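Putative peptidase (Chlamydophila abortus, PDB 3CE2) probably degrades small bioactive peptides as a zinc-dependent metalloendopeptidase of the M3B (oligopeptidase F) family. Local coordinates at residues F156-H161 and A270-N275; F311-V316 and E511-D516; W24-L29 and H91-Q96. All coordinates share one frame; numbering follows the deposited sequence.

Overall arrangement
From the N terminus, interaction 3 comes first: the loop 24-29 returns to the C-terminal part of helix 66-96, closing a loop that is mostly helical. Interaction 1 follows, bringing the turn after helix 149-156 to the end of helix 266-271. Interaction 2 closes the longest loop, from 311-316 to 511-516, joining the segments that follow helices 292-306 and 494-509 at a zinc ion. Each contact ends before the next opens, so none nests or crosses. Their centres are about 37 Å (1 and 3), 41 Å (1 and 2) and 48 Å (2 and 3) apart, and interactions 2 and 3 lie on opposite sides of the chain's centre.

Interaction 1 (F156-H161 and A270-N275); sequences FRLSIH and ALYHNN
Tyr272 is held between Arg157 and His161, and this sandwich is the compact part of the contact. The guanidinium of Arg157 lies over one face of the phenol ring, its plane only 21° from that of the ring and its CZ 4.0 Å from the ring centroid, a cation-pi stack. Over the opposite face His161 points its CD2-NE2 edge, with the planes 77° apart, as an edge-to-face pair; its ND1 is turned to the carbonyl of Lys261. Hydrogen bonds at the two ends of Tyr272 complete the sandwich. The Tyr272 hydroxyl donates to Arg157 O (2.5 Å). In return NH1 and NH2 of Arg157, each 3.1 Å from Tyr272 O, grip that one carbonyl oxygen end-on, which holds the guanidinium flat; Tyr272 O also accepts from Asn275 N (2.6 Å). Tyr272 CG stands anti to its backbone N (chi1 -169°), which starts the side chain toward the 156-161 segment.

The margins are looser. Leu158 meets the ring edge through CD2, 4.0 Å from Tyr272 CE2, and the exposed Ile160 brings CD1 obliquely to the hydroxyl. Asn275 places CB over the other face of the guanidinium, while the exposed His273 turns its CB away from the turn. Asn275, with positive phi, is the C-prime residue of the Schellman motif that ends helix 266-271, so the arginine binds at a helix C-terminus.

Interaction 2 (F311-V316 and E511-D516); sequences FHFYDV and EIITFD. With ZN (zinc ion), chain E.
Phe311 and Thr514 join the two irregular segments through one backbone hydrogen bond, Thr514 N to Phe311 O (2.9 Å). The same carbonyl also receives a CA-H...O contact from Ile513, and the CA atoms of His312 and Thr514 come within 5.2 Å. The 311-316 segment is folded back on itself: Asp315 N bonds to His312 O, and His312 N to Asp315 OD2. A water bridges the segments, accepting from Phe313 N and donating to Thr514 O and Asp516 OD2.

His312 is the central side chain. Its ND1 donates to Asp516 OD2 (2.7 Å), which lies near the ring plane but is met on the syn side 33° out of the carboxylate plane. Thr514 CB sits over one face of the imidazole, and the Tyr314 hydroxyl oxygen over the centre of the opposite face. Away from this polar end, Ile513 has CG2 anti to its backbone N and CG1 anti to the carbonyl carbon (chi1 -66°), which sends its branches to different rings: CG2 rests over the centre of the Phe313 ring, 3.8 Å from its centroid, while CD1 reaches Phe311 CD2 (3.7 Å). Phe515 lies nearly parallel to Phe313 but is slid aside, with little overlap.

The zinc here is separate from the HExxH zinc of His402, His406 and Glu430. His312 NE2 binds it at 2.2 Å, alongside Asp310 and a water. Asp516 acts as a second-shell carboxylate: its bond to ND1 probably helps fix the rotation of the ring and keep NE2 directed at the metal, and would probably strengthen the imidazole as a ligand.

Interaction 3 (W24-L29 and H91-Q96); sequences WDITPL and HLTHDQ
Trp24 turns the NE1-CZ2 edge of its indole to two oxygens of the helix that carries Leu92 and Gln96. NE1 donates to Gln96 OE1 (2.6 Å); the oxygen lies in the ring plane, and the N-H meets a lone pair in the carbonyl plane, although the amide and indole planes are 45° apart. The Gln96 chain is extended beyond CG, which carries OE1 out to the indole. Further round the edge, CZ2 passes Leu92 O at 3.4 Å. The Trp24 and Leu92 side chains cross obliquely, Leu92 CD2 sitting above one face of the indole near its CH2-CZ3 rim, 3.6 Å from CH2. This is a loop packed on the last turns of helix 66-96, and the two meet over the three-stranded sheet: Trp24 touches Leu387 of strand 385-387, Leu92 touches Tyr385 of the same strand, and both touch Tyr375 of strand 375-377. While CD2 of Leu92 meets the indole, CD1 faces Ile26 CG2 (3.8 Å), the two side chains sliding past each other in opposite directions. The Ile26 and Thr93 side chains cross at about a right angle, CD1 approaching OG1, whose hydrogen-bond partner is Tyr89 O within the helix. Leu29 CD1 reaches Leu92 CD1 more distantly, at 4.4 Å.

Interaction 1 (F156-H161 and A270-N275)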
loop_
_atom_site.group_PDB
_atom_site.type_symbol
_atom_site.label_atom_id
_atom_site.label_comp_id
_atom_site.label_asym_id
_atom_site.label_seq_id
_atom_site.Cartn_x
_atom_site.Cartn_y
_atom_site.Cartn_z
ATOM N N PHE A 156 7.796 -5.833 23.120
ATOM C CA PHE A 156 8.698 -5.359 24.184
ATOM C C PHE A 156 9.555 -4.164 23.748
ATOM O O PHE A 156 10.037 -3.412 24.577
ATOM C CB PHE A 156 9.632 -6.482 24.671
ATOM C CG PHE A 156 8.933 -7.658 25.341
ATOM C CD1 PHE A 156 7.939 -7.466 26.286
ATOM C CD2 PHE A 156 9.319 -8.955 25.053
ATOM C CE1 PHE A 156 7.317 -8.552 26.918
ATOM C CE2 PHE A 156 8.699 -10.034 25.668
ATOM C CZ PHE A 156 7.690 -9.819 26.613
ATOM N N ARG A 157 9.758 -3.989 22.451
ATOM C CA ARG A 157 10.548 -2.853 21.996
ATOM C C ARG A 157 9.885 -1.526 22.358
ATOM O O ARG A 157 10.521 -0.470 22.327
ATOM C CB ARG A 157 10.790 -2.932 20.473
ATOM C CG ARG A 157 12.063 -3.693 20.136
ATOM C CD ARG A 157 12.236 -3.971 18.640
ATOM N NE ARG A 157 12.828 -2.838 17.934
ATOM C CZ ARG A 157 12.123 -1.954 17.246
ATOM N NH1 ARG A 157 10.793 -2.097 17.150
ATOM N NH2 ARG A 157 12.757 -0.948 16.654
ATOM N N LEU A 158 8.601 -1.583 22.691
ATOM C CA LEU A 158 7.823 -0.372 22.938
ATOM C C LEU A 158 7.950 0.123 24.377
ATOM O O LEU A 158 7.535 1.230 24.708
ATOM C CB LEU A 158 6.345 -0.586 22.559
ATOM C CG LEU A 158 6.122 -0.680 21.035
ATOM C CD1 LEU A 158 4.678 -1.005 20.630
ATOM C CD2 LEU A 158 6.632 0.573 20.356
ATOM N N SER A 159 8.532 -0.710 25.224
ATOM C CA SER A 159 8.712 -0.395 26.635
ATOM C C SER A 159 9.499 0.906 26.832
ATOM O O SER A 159 9.125 1.738 27.647
ATOM C CB SER A 159 9.460 -1.546 27.315
ATOM O OG SER A 159 10.756 -1.693 26.727
ATOM N N ILE A 160 10.588 1.081 26.095
ATOM C CA ILE A 160 11.412 2.266 26.285
ATOM C C ILE A 160 10.779 3.582 25.778
ATOM O O ILE A 160 11.363 4.659 25.922
ATOM C CB ILE A 160 12.804 2.067 25.657
ATOM C CG1 ILE A 160 12.699 1.867 24.140
ATOM C CG2 ILE A 160 13.488 0.858 26.278
ATOM C CD1 ILE A 160 14.063 1.961 23.417
ATOM N N HIS A 161 9.600 3.492 25.164
ATOM C CA HIS A 161 8.876 4.674 24.695
ATOM C C HIS A 161 7.441 4.595 25.208
ATOM O O HIS A 161 6.518 5.000 24.520
ATOM C CB HIS A 161 8.849 4.754 23.155
ATOM C CG HIS A 161 10.200 4.835 22.512
ATOM N ND1 HIS A 161 10.953 5.989 22.495
ATOM C CD2 HIS A 161 10.915 3.918 21.815
ATOM C CE1 HIS A 161 12.087 5.776 21.846
ATOM N NE2 HIS A 161 12.089 4.523 21.423
ATOM N N ALA A 270 7.924 7.412 13.822
ATOM C CA ALA A 270 7.232 6.660 12.781
ATOM C C ALA A 270 7.996 5.431 12.289
ATOM O O ALA A 270 7.394 4.468 11.838
ATOM C CB ALA A 270 6.918 7.584 11.609
ATOM N N LEU A 271 9.318 5.467 12.357
ATOM C CA LEU A 271 10.132 4.401 11.776
ATOM C C LEU A 271 10.399 3.270 12.754
ATOM O O LEU A 271 10.919 2.213 12.383
ATOM C CB LEU A 271 11.475 4.958 11.295
ATOM C CG LEU A 271 11.493 5.899 10.096
ATOM C CD1 LEU A 271 12.894 5.970 9.570
ATOM C CD2 LEU A 271 10.578 5.430 9.007
ATOM N N TYR A 272 10.033 3.484 14.002
ATOM C CA TYR A 272 10.415 2.567 15.064
ATOM C C TYR A 272 9.691 1.231 14.980
ATOM O O TYR A 272 10.306 0.170 15.092
ATOM C CB TYR A 272 10.173 3.219 16.430
ATOM C CG TYR A 272 10.779 2.462 17.583
ATOM C CD1 TYR A 272 12.167 2.430 17.782
ATOM C CD2 TYR A 272 9.966 1.759 18.468
ATOM C CE1 TYR A 272 12.721 1.722 18.844
ATOM C CE2 TYR A 272 10.503 1.070 19.539
ATOM C CZ TYR A 272 11.875 1.044 19.728
ATOM O OH TYR A 272 12.372 0.341 20.816
ATOM N N HIS A 273 8.380 1.292 14.803
ATOM C CA HIS A 273 7.575 0.098 14.724
ATOM C C HIS A 273 8.258 -0.942 13.830
ATOM O O HIS A 273 8.470 -2.087 14.224
ATOM C CB HIS A 273 6.175 0.451 14.197
ATOM C CG HIS A 273 5.269 -0.736 14.041
ATOM N ND1 HIS A 273 5.111 -1.692 15.031
ATOM C CD2 HIS A 273 4.471 -1.121 13.015
ATOM C CE1 HIS A 273 4.264 -2.618 14.614
ATOM N NE2 HIS A 273 3.857 -2.293 13.397
ATOM N N ASN A 274 8.614 -0.530 12.626
ATOM C CA ASN A 274 9.241 -1.417 11.660
ATOM C C ASN A 274 10.745 -1.492 11.810
ATOM O O ASN A 274 11.426 -2.113 10.991
ATOM C CB ASN A 274 8.936 -0.931 10.258
ATOM C CG ASN A 274 7.601 -1.395 9.774
ATOM O OD1 ASN A 274 6.937 -0.694 9.007
ATOM N ND2 ASN A 274 7.194 -2.596 10.202
ATOM N N ASN A 275 11.260 -0.831 12.841
ATOM C CA ASN A 275 12.683 -0.825 13.094
ATOM C C ASN A 275 13.526 -0.329 11.912
ATOM O O ASN A 275 14.524 -0.948 11.550
ATOM C CB ASN A 275 13.139 -2.220 13.451
ATOM C CG ASN A 275 14.489 -2.208 14.082
ATOM O OD1 ASN A 275 14.952 -1.153 14.511
ATOM N ND2 ASN A 275 15.145 -3.361 14.138
#

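Interaction 2 (F311-V316 and E511-D516)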
loop_
_atom_site.group_PDB
_atom_site.type_symbol
_atom_site.label_atom_id
_atom_site.label_comp_id
_atom_site.label_asym_id
_atom_site.label_seq_id
_atom_site.Cartn_x
_atom_site.Cartn_y
_atom_site.Cartn_z
ATOM N N PHE A 311 7.443 22.256 -21.192
ATOM C CA PHE A 311 6.830 21.084 -20.576
ATOM C C PHE A 311 6.370 21.438 -19.199
ATOM O O PHE A 311 7.180 21.725 -18.315
ATOM C CB PHE A 311 7.823 19.934 -20.505
ATOM C CG PHE A 311 7.202 18.593 -20.327
ATOM C CD1 PHE A 311 6.481 18.010 -21.351
ATOM C CD2 PHE A 311 7.363 17.895 -19.145
ATOM C CE1 PHE A 311 5.911 16.746 -21.201
ATOM C CE2 PHE A 311 6.803 16.627 -18.990
ATOM C CZ PHE A 311 6.062 16.056 -20.029
ATOM N N HIS A 312 5.054 21.431 -19.030
ATOM C CA HIS A 312 4.445 21.893 -17.810
ATOM C C HIS A 312 4.046 20.683 -16.990
ATOM O O HIS A 312 3.913 19.561 -17.518
ATOM C CB HIS A 312 3.220 22.731 -18.148
ATOM C CG HIS A 312 3.538 24.130 -18.589
ATOM N ND1 HIS A 312 3.453 25.217 -17.741
ATOM C CD2 HIS A 312 3.929 24.624 -19.788
ATOM C CE1 HIS A 312 3.782 26.314 -18.396
ATOM N NE2 HIS A 312 4.083 25.983 -19.637
ATOM N N PHE A 313 3.846 20.899 -15.695
ATOM C CA PHE A 313 3.372 19.819 -14.851
ATOM C C PHE A 313 2.123 19.180 -15.409
ATOM O O PHE A 313 1.878 18.008 -15.159
ATOM C CB PHE A 313 3.087 20.301 -13.451
ATOM C CG PHE A 313 4.280 20.354 -12.588
ATOM C CD1 PHE A 313 5.017 19.188 -12.333
ATOM C CD2 PHE A 313 4.657 21.550 -11.992
ATOM C CE1 PHE A 313 6.128 19.207 -11.502
ATOM C CE2 PHE A 313 5.778 21.600 -11.147
ATOM C CZ PHE A 313 6.519 20.422 -10.899
ATOM N N TYR A 314 1.328 19.937 -16.165
ATOM C CA TYR A 314 0.112 19.361 -16.723
ATOM C C TYR A 314 0.382 18.606 -18.005
ATOM O O TYR A 314 -0.544 18.227 -18.714
ATOM C CB TYR A 314 -0.982 20.410 -16.910
ATOM C CG TYR A 314 -0.571 21.661 -17.651
ATOM C CD1 TYR A 314 -0.568 21.707 -19.040
ATOM C CD2 TYR A 314 -0.221 22.802 -16.965
ATOM C CE1 TYR A 314 -0.210 22.862 -19.723
ATOM C CE2 TYR A 314 0.139 23.957 -17.630
ATOM C CZ TYR A 314 0.142 23.969 -19.016
ATOM O OH TYR A 314 0.494 25.107 -19.674
ATOM N N ASP A 315 1.650 18.365 -18.303
ATOM C CA ASP A 315 1.973 17.631 -19.512
ATOM C C ASP A 315 2.416 16.235 -19.150
ATOM O O ASP A 315 2.350 15.310 -19.969
ATOM C CB ASP A 315 3.050 18.367 -20.291
ATOM C CG ASP A 315 2.511 19.617 -20.949
ATOM O OD1 ASP A 315 1.468 19.505 -21.650
ATOM O OD2 ASP A 315 3.103 20.704 -20.742
ATOM N N VAL A 316 2.827 16.106 -17.892
ATOM C CA VAL A 316 3.384 14.888 -17.326
ATOM C C VAL A 316 2.597 13.593 -17.610
ATOM O O VAL A 316 3.202 12.538 -17.777
ATOM C CB VAL A 316 3.538 15.052 -15.800
ATOM C CG1 VAL A 316 3.823 13.731 -15.152
ATOM C CG2 VAL A 316 4.624 16.103 -15.457
ATOM N N GLU A 511 15.340 21.132 -14.113
ATOM C CA GLU A 511 15.971 21.083 -15.421
ATOM C C GLU A 511 15.007 20.810 -16.554
ATOM O O GLU A 511 15.424 20.767 -17.697
ATOM C CB GLU A 511 17.097 20.036 -15.463
ATOM C CG GLU A 511 18.244 20.300 -14.491
ATOM C CD GLU A 511 18.736 21.741 -14.546
ATOM O OE1 GLU A 511 19.386 22.118 -15.548
ATOM O OE2 GLU A 511 18.472 22.497 -13.584
ATOM N N ILE A 512 13.729 20.587 -16.287
ATOM C CA ILE A 512 12.866 20.201 -17.411
ATOM C C ILE A 512 11.512 20.891 -17.407
ATOM O O ILE A 512 10.969 21.199 -18.462
ATOM C CB ILE A 512 12.681 18.660 -17.495
ATOM C CG1 ILE A 512 11.850 18.260 -18.709
ATOM C CG2 ILE A 512 12.009 18.131 -16.227
ATOM C CD1 ILE A 512 12.274 18.904 -20.017
ATOM N N ILE A 513 10.965 21.122 -16.216
ATOM C CA ILE A 513 9.598 21.618 -16.086
ATOM C C ILE A 513 9.567 23.135 -16.080
ATOM O O ILE A 513 10.368 23.784 -15.397
ATOM C CB ILE A 513 8.918 21.099 -14.780
ATOM C CG1 ILE A 513 8.736 19.583 -14.837
ATOM C CG2 ILE A 513 7.540 21.743 -14.599
ATOM C CD1 ILE A 513 7.588 19.173 -15.724
ATOM N N THR A 514 8.626 23.701 -16.826
ATOM C CA THR A 514 8.341 25.108 -16.703
ATOM C C THR A 514 7.220 25.271 -15.672
ATOM O O THR A 514 6.150 24.687 -15.817
ATOM C CB THR A 514 7.882 25.655 -18.048
ATOM O OG1 THR A 514 8.933 25.477 -19.011
ATOM C CG2 THR A 514 7.441 27.144 -17.933
ATOM N N PHE A 515 7.469 26.048 -14.631
ATOM C CA PHE A 515 6.492 26.219 -13.571
ATOM C C PHE A 515 5.382 27.162 -13.959
ATOM O O PHE A 515 5.588 28.056 -14.753
ATOM C CB PHE A 515 7.161 26.715 -12.290
ATOM C CG PHE A 515 8.127 25.741 -11.716
ATOM C CD1 PHE A 515 8.179 24.435 -12.199
ATOM C CD2 PHE A 515 8.968 26.098 -10.679
ATOM C CE1 PHE A 515 9.066 23.499 -11.681
ATOM C CE2 PHE A 515 9.873 25.159 -10.148
ATOM C CZ PHE A 515 9.913 23.852 -10.669
ATOM N N ASP A 516 4.189 26.937 -13.422
ATOM C CA ASP A 516 3.130 27.917 -13.539
ATOM C C ASP A 516 3.123 28.712 -12.252
ATOM O O ASP A 516 3.820 28.355 -11.315
ATOM C CB ASP A 516 1.798 27.254 -13.813
ATOM C CG ASP A 516 1.722 26.684 -15.205
ATOM O OD1 ASP A 516 1.205 27.379 -16.125
ATOM O OD2 ASP A 516 2.188 25.540 -15.384
HETATM ZN ZN ZN E . 4.736 27.062 -21.396
HETATM O O HOH W 1 3.913 23.387 -14.828
HETATM O O HOH W 2 3.673 27.232 -22.960
#

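Interaction 3 (W24-L29 and H91-Q96)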
loop_
_atom_site.group_PDB
_atom_site.type_symbol
_atom_site.label_atom_id
_atom_site.label_comp_id
_atom_site.label_asym_id
_atom_site.label_seq_id
_atom_site.Cartn_x
_atom_site.Cartn_y
_atom_site.Cartn_z
ATOM N N TRP A 24 -15.559 -18.089 -7.132
ATOM C CA TRP A 24 -14.645 -18.696 -6.242
ATOM C C TRP A 24 -15.403 -19.754 -5.464
ATOM O O TRP A 24 -16.639 -19.712 -5.375
ATOM C CB TRP A 24 -13.979 -17.675 -5.315
ATOM C CG TRP A 24 -14.883 -16.726 -4.627
ATOM C CD1 TRP A 24 -16.176 -16.939 -4.237
ATOM C CD2 TRP A 24 -14.548 -15.402 -4.205
ATOM N NE1 TRP A 24 -16.669 -15.822 -3.613
ATOM C CE2 TRP A 24 -15.692 -14.860 -3.584
ATOM C CE3 TRP A 24 -13.389 -14.616 -4.302
ATOM C CZ2 TRP A 24 -15.716 -13.567 -3.059
ATOM C CZ3 TRP A 24 -13.411 -13.331 -3.775
ATOM C CH2 TRP A 24 -14.566 -12.822 -3.161
ATOM N N ASP A 25 -14.634 -20.712 -4.934
ATOM C CA ASP A 25 -15.140 -21.816 -4.138
ATOM C C ASP A 25 -14.702 -21.629 -2.698
ATOM O O ASP A 25 -13.547 -21.896 -2.334
ATOM C CB ASP A 25 -14.629 -23.152 -4.681
ATOM C CG ASP A 25 -14.971 -24.337 -3.764
ATOM O OD1 ASP A 25 -15.804 -24.203 -2.846
ATOM O OD2 ASP A 25 -14.394 -25.419 -3.967
ATOM N N ILE A 26 -15.649 -21.186 -1.884
ATOM C CA ILE A 26 -15.391 -20.878 -0.499
ATOM C C ILE A 26 -15.830 -22.002 0.426
ATOM O O ILE A 26 -15.800 -21.849 1.641
ATOM C CB ILE A 26 -16.143 -19.607 -0.108
ATOM C CG1 ILE A 26 -17.651 -19.802 -0.344
ATOM C CG2 ILE A 26 -15.608 -18.402 -0.907
ATOM C CD1 ILE A 26 -18.511 -18.763 0.343
ATOM N N THR A 27 -16.247 -23.128 -0.137
ATOM C CA THR A 27 -16.660 -24.277 0.677
ATOM C C THR A 27 -15.534 -24.858 1.550
ATOM O O THR A 27 -15.806 -25.272 2.669
ATOM C CB THR A 27 -17.320 -25.404 -0.166
ATOM O OG1 THR A 27 -16.471 -25.734 -1.269
ATOM C CG2 THR A 27 -18.671 -24.959 -0.719
ATOM N N PRO A 28 -14.268 -24.885 1.056
ATOM C CA PRO A 28 -13.161 -25.285 1.961
ATOM C C PRO A 28 -13.147 -24.551 3.308
ATOM O O PRO A 28 -12.619 -25.082 4.284
ATOM C CB PRO A 28 -11.907 -24.942 1.160
ATOM C CG PRO A 28 -12.334 -25.091 -0.278
ATOM C CD PRO A 28 -13.775 -24.601 -0.311
ATOM N N LEU A 29 -13.715 -23.354 3.381
ATOM C CA LEU A 29 -13.840 -22.676 4.667
ATOM C C LEU A 29 -15.004 -23.260 5.452
ATOM O O LEU A 29 -14.834 -23.798 6.551
ATOM C CB LEU A 29 -14.050 -21.184 4.473
ATOM C CG LEU A 29 -12.770 -20.388 4.275
ATOM C CD1 LEU A 29 -13.013 -19.302 3.292
ATOM C CD2 LEU A 29 -12.331 -19.786 5.587
ATOM N N HIS A 91 -17.273 -11.971 4.954
ATOM C CA HIS A 91 -16.892 -10.840 4.097
ATOM C C HIS A 91 -16.870 -11.225 2.609
ATOM O O HIS A 91 -17.327 -10.473 1.750
ATOM C CB HIS A 91 -15.543 -10.274 4.567
ATOM C CG HIS A 91 -14.851 -9.422 3.556
ATOM N ND1 HIS A 91 -13.835 -9.901 2.747
ATOM C CD2 HIS A 91 -15.020 -8.118 3.225
ATOM C CE1 HIS A 91 -13.420 -8.931 1.951
ATOM N NE2 HIS A 91 -14.118 -7.839 2.224
ATOM N N LEU A 92 -16.345 -12.403 2.303
ATOM C CA LEU A 92 -16.309 -12.853 0.925
ATOM C C LEU A 92 -17.740 -13.063 0.436
ATOM O O LEU A 92 -18.054 -12.737 -0.706
ATOM C CB LEU A 92 -15.523 -14.163 0.793
ATOM C CG LEU A 92 -14.015 -14.240 1.021
ATOM C CD1 LEU A 92 -13.546 -15.685 0.764
ATOM C CD2 LEU A 92 -13.259 -13.260 0.139
ATOM N N THR A 93 -18.592 -13.624 1.301
ATOM C CA THR A 93 -19.994 -13.911 0.962
ATOM C C THR A 93 -20.744 -12.608 0.654
ATOM O O THR A 93 -21.387 -12.476 -0.383
ATOM C CB THR A 93 -20.709 -14.709 2.107
ATOM O OG1 THR A 93 -20.186 -16.048 2.163
ATOM C CG2 THR A 93 -22.227 -14.774 1.887
ATOM N N HIS A 94 -20.608 -11.647 1.559
ATOM C CA HIS A 94 -21.129 -10.309 1.405
ATOM C C HIS A 94 -20.716 -9.641 0.104
ATOM O O HIS A 94 -21.498 -8.937 -0.505
ATOM C CB HIS A 94 -20.684 -9.469 2.603
ATOM C CG HIS A 94 -20.983 -8.008 2.476
ATOM N ND1 HIS A 94 -22.267 -7.505 2.467
ATOM C CD2 HIS A 94 -20.159 -6.934 2.388
ATOM C CE1 HIS A 94 -22.219 -6.186 2.375
ATOM N NE2 HIS A 94 -20.952 -5.814 2.326
ATOM N N ASP A 95 -19.484 -9.848 -0.336
ATOM C CA ASP A 95 -19.002 -9.127 -1.499
ATOM C C ASP A 95 -19.551 -9.684 -2.803
ATOM O O ASP A 95 -19.470 -9.034 -3.860
ATOM C CB ASP A 95 -17.480 -9.105 -1.513
ATOM C CG ASP A 95 -16.905 -8.104 -0.529
ATOM O OD1 ASP A 95 -17.686 -7.304 0.030
ATOM O OD2 ASP A 95 -15.673 -8.120 -0.313
ATOM N N GLN A 96 -20.113 -10.887 -2.738
ATOM C CA GLN A 96 -20.756 -11.478 -3.914
ATOM C C GLN A 96 -21.998 -10.691 -4.334
ATOM O O GLN A 96 -22.323 -10.626 -5.525
ATOM C CB GLN A 96 -21.126 -12.928 -3.639
ATOM C CG GLN A 96 -19.947 -13.848 -3.746
ATOM C CD GLN A 96 -20.139 -15.162 -3.020
ATOM O OE1 GLN A 96 -19.237 -15.986 -2.991
ATOM N NE2 GLN A 96 -21.299 -15.355 -2.417
#